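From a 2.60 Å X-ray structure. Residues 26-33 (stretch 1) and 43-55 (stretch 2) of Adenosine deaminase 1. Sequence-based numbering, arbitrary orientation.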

# COMPACT_ATOMS: atom_id res chain seq x y z
N LEU A 26 2.18 -11.31 -3.15
CA LEU A 26 2.30 -12.64 -3.75
C LEU A 26 3.75 -13.12 -3.84
O LEU A 26 4.51 -12.68 -4.70
CB LEU A 26 1.67 -12.63 -5.14
CG LEU A 26 1.08 -13.95 -5.63
CD1 LEU A 26 0.24 -14.58 -4.54
CD2 LEU A 26 0.24 -13.70 -6.88
N GLN A 27 4.10 -14.05 -2.96
CA GLN A 27 5.45 -14.59 -2.90
C GLN A 27 5.64 -15.69 -3.96
O GLN A 27 4.70 -16.43 -4.26
CB GLN A 27 5.71 -15.13 -1.49
CG GLN A 27 7.15 -15.04 -1.04
CD GLN A 27 7.63 -13.61 -0.90
OE1 GLN A 27 7.06 -12.82 -0.14
NE2 GLN A 27 8.70 -13.27 -1.62
N PRO A 28 6.84 -15.79 -4.54
CA PRO A 28 7.15 -16.81 -5.56
C PRO A 28 6.72 -18.23 -5.18
O PRO A 28 6.34 -18.99 -6.06
CB PRO A 28 8.67 -16.72 -5.68
CG PRO A 28 8.96 -15.28 -5.41
CD PRO A 28 7.97 -14.86 -4.35
N GLU A 29 6.80 -18.58 -3.90
CA GLU A 29 6.34 -19.89 -3.46
C GLU A 29 4.84 -20.05 -3.72
O GLU A 29 4.40 -21.06 -4.28
CB GLU A 29 6.65 -20.14 -1.98
CG GLU A 29 8.14 -20.13 -1.64
CD GLU A 29 8.73 -18.73 -1.69
OE1 GLU A 29 8.12 -17.80 -1.12
OE2 GLU A 29 9.81 -18.55 -2.30
N LEU A 30 4.07 -19.05 -3.32
CA LEU A 30 2.62 -19.10 -3.46
C LEU A 30 2.21 -19.07 -4.93
O LEU A 30 1.27 -19.76 -5.34
CB LEU A 30 1.95 -17.95 -2.71
CG LEU A 30 0.42 -18.00 -2.70
CD1 LEU A 30 -0.07 -19.39 -2.30
CD2 LEU A 30 -0.16 -16.94 -1.78
N ILE A 31 2.93 -18.28 -5.72
CA ILE A 31 2.70 -18.22 -7.15
C ILE A 31 2.76 -19.63 -7.77
O ILE A 31 1.83 -20.05 -8.46
CB ILE A 31 3.70 -17.28 -7.84
CG1 ILE A 31 3.55 -15.86 -7.29
CG2 ILE A 31 3.49 -17.28 -9.34
CD1 ILE A 31 4.45 -14.83 -7.96
N PHE A 32 3.84 -20.35 -7.51
CA PHE A 32 3.99 -21.70 -8.02
C PHE A 32 2.95 -22.68 -7.46
O PHE A 32 2.53 -23.61 -8.14
CB PHE A 32 5.40 -22.22 -7.76
CG PHE A 32 6.37 -21.88 -8.85
CD1 PHE A 32 6.80 -20.58 -9.03
CD2 PHE A 32 6.84 -22.87 -9.71
CE1 PHE A 32 7.69 -20.26 -10.04
CE2 PHE A 32 7.72 -22.56 -10.72
CZ PHE A 32 8.15 -21.26 -10.89
N ALA A 33 2.53 -22.46 -6.22
CA ALA A 33 1.53 -23.32 -5.60
C ALA A 33 0.16 -23.12 -6.23
O ALA A 33 -0.56 -24.08 -6.51
CB ALA A 33 1.48 -23.08 -4.10
N PRO A 43 5.49 -19.16 -17.24
CA PRO A 43 6.55 -18.81 -18.18
C PRO A 43 7.94 -18.89 -17.55
O PRO A 43 8.87 -18.26 -18.06
CB PRO A 43 6.26 -17.34 -18.53
CG PRO A 43 4.90 -17.04 -17.95
CD PRO A 43 4.72 -17.99 -16.80
N TYR A 44 8.07 -19.64 -16.46
CA TYR A 44 9.36 -19.79 -15.79
C TYR A 44 9.67 -21.26 -15.56
O TYR A 44 8.84 -21.99 -15.01
CB TYR A 44 9.36 -19.07 -14.44
CG TYR A 44 8.59 -17.77 -14.43
CD1 TYR A 44 8.99 -16.69 -15.20
CD2 TYR A 44 7.46 -17.63 -13.63
CE1 TYR A 44 8.28 -15.51 -15.20
CE2 TYR A 44 6.75 -16.44 -13.62
CZ TYR A 44 7.16 -15.39 -14.40
OH TYR A 44 6.46 -14.20 -14.39
N GLU A 45 10.85 -21.68 -15.99
CA GLU A 45 11.31 -23.05 -15.79
C GLU A 45 11.17 -23.44 -14.32
O GLU A 45 10.52 -24.43 -13.98
CB GLU A 45 12.77 -23.19 -16.23
CG GLU A 45 13.33 -24.59 -16.10
CD GLU A 45 12.86 -25.51 -17.21
OE1 GLU A 45 12.68 -25.03 -18.35
OE2 GLU A 45 12.66 -26.72 -16.94
N ASP A 46 11.80 -22.65 -13.46
CA ASP A 46 11.75 -22.90 -12.02
C ASP A 46 11.47 -21.61 -11.27
O ASP A 46 11.40 -20.52 -11.86
CB ASP A 46 13.05 -23.54 -11.53
CG ASP A 46 14.29 -22.94 -12.18
OD1 ASP A 46 14.23 -21.79 -12.65
OD2 ASP A 46 15.33 -23.63 -12.22
N ILE A 47 11.30 -21.73 -9.96
CA ILE A 47 11.05 -20.57 -9.11
C ILE A 47 12.31 -19.71 -8.97
O ILE A 47 12.25 -18.56 -8.54
CB ILE A 47 10.47 -21.01 -7.75
CG1 ILE A 47 10.77 -19.98 -6.66
CG2 ILE A 47 11.01 -22.37 -7.36
CD1 ILE A 47 10.14 -20.31 -5.34
N GLU A 48 13.45 -20.27 -9.36
CA GLU A 48 14.69 -19.50 -9.37
C GLU A 48 14.72 -18.54 -10.56
O GLU A 48 15.15 -17.40 -10.43
CB GLU A 48 15.90 -20.43 -9.41
CG GLU A 48 17.23 -19.71 -9.31
CD GLU A 48 18.40 -20.62 -9.59
OE1 GLU A 48 18.19 -21.70 -10.18
OE2 GLU A 48 19.54 -20.24 -9.24
N GLU A 49 14.26 -19.02 -11.72
CA GLU A 49 14.21 -18.18 -12.91
C GLU A 49 13.23 -17.04 -12.69
O GLU A 49 13.38 -15.95 -13.26
CB GLU A 49 13.79 -18.99 -14.15
CG GLU A 49 13.73 -18.15 -15.43
CD GLU A 49 13.05 -18.87 -16.58
OE1 GLU A 49 13.09 -20.12 -16.62
OE2 GLU A 49 12.46 -18.19 -17.44
N LEU A 50 12.22 -17.29 -11.86
CA LEU A 50 11.26 -16.25 -11.51
C LEU A 50 11.92 -15.15 -10.67
O LEU A 50 11.85 -13.98 -11.02
CB LEU A 50 10.05 -16.85 -10.78
CG LEU A 50 9.09 -15.83 -10.15
CD1 LEU A 50 8.67 -14.78 -11.17
CD2 LEU A 50 7.87 -16.53 -9.56
N ARG A 51 12.56 -15.54 -9.56
CA ARG A 51 13.21 -14.56 -8.68
C ARG A 51 14.23 -13.73 -9.45
O ARG A 51 14.53 -12.59 -9.09
CB ARG A 51 13.88 -15.25 -7.49
CG ARG A 51 13.01 -16.29 -6.79
CD ARG A 51 13.47 -16.52 -5.36
NE ARG A 51 13.02 -15.44 -4.47
CZ ARG A 51 12.05 -15.57 -3.57
NH1 ARG A 51 11.43 -16.74 -3.41
NH2 ARG A 51 11.71 -14.54 -2.81
N GLU A 52 14.76 -14.32 -10.51
CA GLU A 52 15.75 -13.69 -11.36
C GLU A 52 15.17 -12.47 -12.08
O GLU A 52 15.91 -11.62 -12.58
CB GLU A 52 16.24 -14.70 -12.39
CG GLU A 52 17.54 -14.35 -13.07
CD GLU A 52 18.10 -15.52 -13.87
OE1 GLU A 52 17.68 -16.67 -13.61
OE2 GLU A 52 18.95 -15.28 -14.76
N LYS A 53 13.84 -12.39 -12.13
CA LYS A 53 13.17 -11.34 -12.89
C LYS A 53 12.77 -10.12 -12.05
O LYS A 53 11.97 -9.30 -12.49
CB LYS A 53 11.93 -11.91 -13.60
CG LYS A 53 12.23 -12.87 -14.73
CD LYS A 53 10.98 -13.22 -15.50
CE LYS A 53 11.29 -14.08 -16.72
NZ LYS A 53 10.06 -14.44 -17.48
N TYR A 54 13.35 -10.01 -10.86
CA TYR A 54 12.96 -8.96 -9.92
C TYR A 54 13.95 -7.79 -9.87
O TYR A 54 13.99 -7.07 -8.88
CB TYR A 54 12.77 -9.55 -8.52
CG TYR A 54 11.49 -10.34 -8.36
CD1 TYR A 54 11.27 -11.52 -9.07
CD2 TYR A 54 10.49 -9.92 -7.49
CE1 TYR A 54 10.10 -12.25 -8.92
CE2 TYR A 54 9.32 -10.64 -7.33
CZ TYR A 54 9.13 -11.80 -8.05
OH TYR A 54 7.97 -12.51 -7.88
N GLU A 55 14.73 -7.59 -10.92
CA GLU A 55 15.57 -6.41 -10.99
C GLU A 55 14.88 -5.34 -11.83
O GLU A 55 14.88 -5.41 -13.06
CB GLU A 55 16.95 -6.72 -11.56
CG GLU A 55 17.92 -5.56 -11.42
CD GLU A 55 19.24 -5.81 -12.13
OE1 GLU A 55 19.29 -6.70 -13.00
OE2 GLU A 55 20.22 -5.10 -11.81

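The two stretches meet through a helix that begins at Pro-28 and runs on beyond the stretch, and a second that begins at Ile-47; their N-to-C directions diverge by 131° and their axes come no closer than 10.4 Å. Side chains therefore fill the space between them, and no backbone hydrogen bond crosses the contact, which buries 475 Å² in all. The backbones draw nearest at Pro-28 and Ile-47, with the CA atoms 6.5 Å apart.

In stretch 1, Gln-27 occupies the N-cap position, and its carbonyl O accepts from Ile-31 N at 2.9 Å and, more weakly, from Leu-30 N at 2.9 Å. Its side-chain OE1 is satisfied elsewhere in the structure. In stretch 2, Asp-46 is the N-cap: its OD1 accepts from Glu-49 N at 2.9 Å, while Asp-46 O receives only weak bonds from Glu-49 N and Leu-50 N. Glu-49 OE1 in turn accepts from Glu-45 N at 2.8 Å, so Glu-49 ties both Asp-46 and the residue before it to the first turn of the helix. Arg-51 to Tyr-54 form a type I turn, with a weak bond from Tyr-54 N to Arg-51 O at 3.3 Å.

The sole hydrogen bond between the stretches joins charged side chains. Arg-51 NH1 donates to Glu-29 OE2 at 2.7 Å; the N-H...O angle of 123° makes the hydrogen bond weak, but the short separation of opposite charges makes the pair a salt bridge. Both side chains leave their backbones sideways and bring their ends into the contact. The carboxylate oxygen lies at the edge of the guanidinium, near its plane, whereas Pro-28 CG covers one face, 3.5 Å from Arg-51 NH1. Gln-27 NE2 also comes within 3.5 Å of Arg-51 NH2, but both atoms are donors and form no hydrogen bond.

The remainder is largely apolar. Phe-32, with the largest area covered by the opposing stretch, places its ring against the start of the second helix: Ile-47 CB sits over one face, 3.9 Å from the ring centroid, in a CH-pi contact, while Leu-50 CD2 packs at the edge, 3.8 Å from Phe-32 CE1. That same methyl reaches Pro-28 CB at 4.0 Å and Ile-31 CD1 at 4.1 Å, linking three residues of stretch 1. Pro-28 CB further meets Ile-47 CD1 at 3.9 Å, and Pro-28 CG approaches Tyr-54 CZ at 4.4 Å. Tyr-44 adds its CB, 4.3 Å from Phe-32 CZ, while its hydroxyl is hydrogen-bonded elsewhere in the structure.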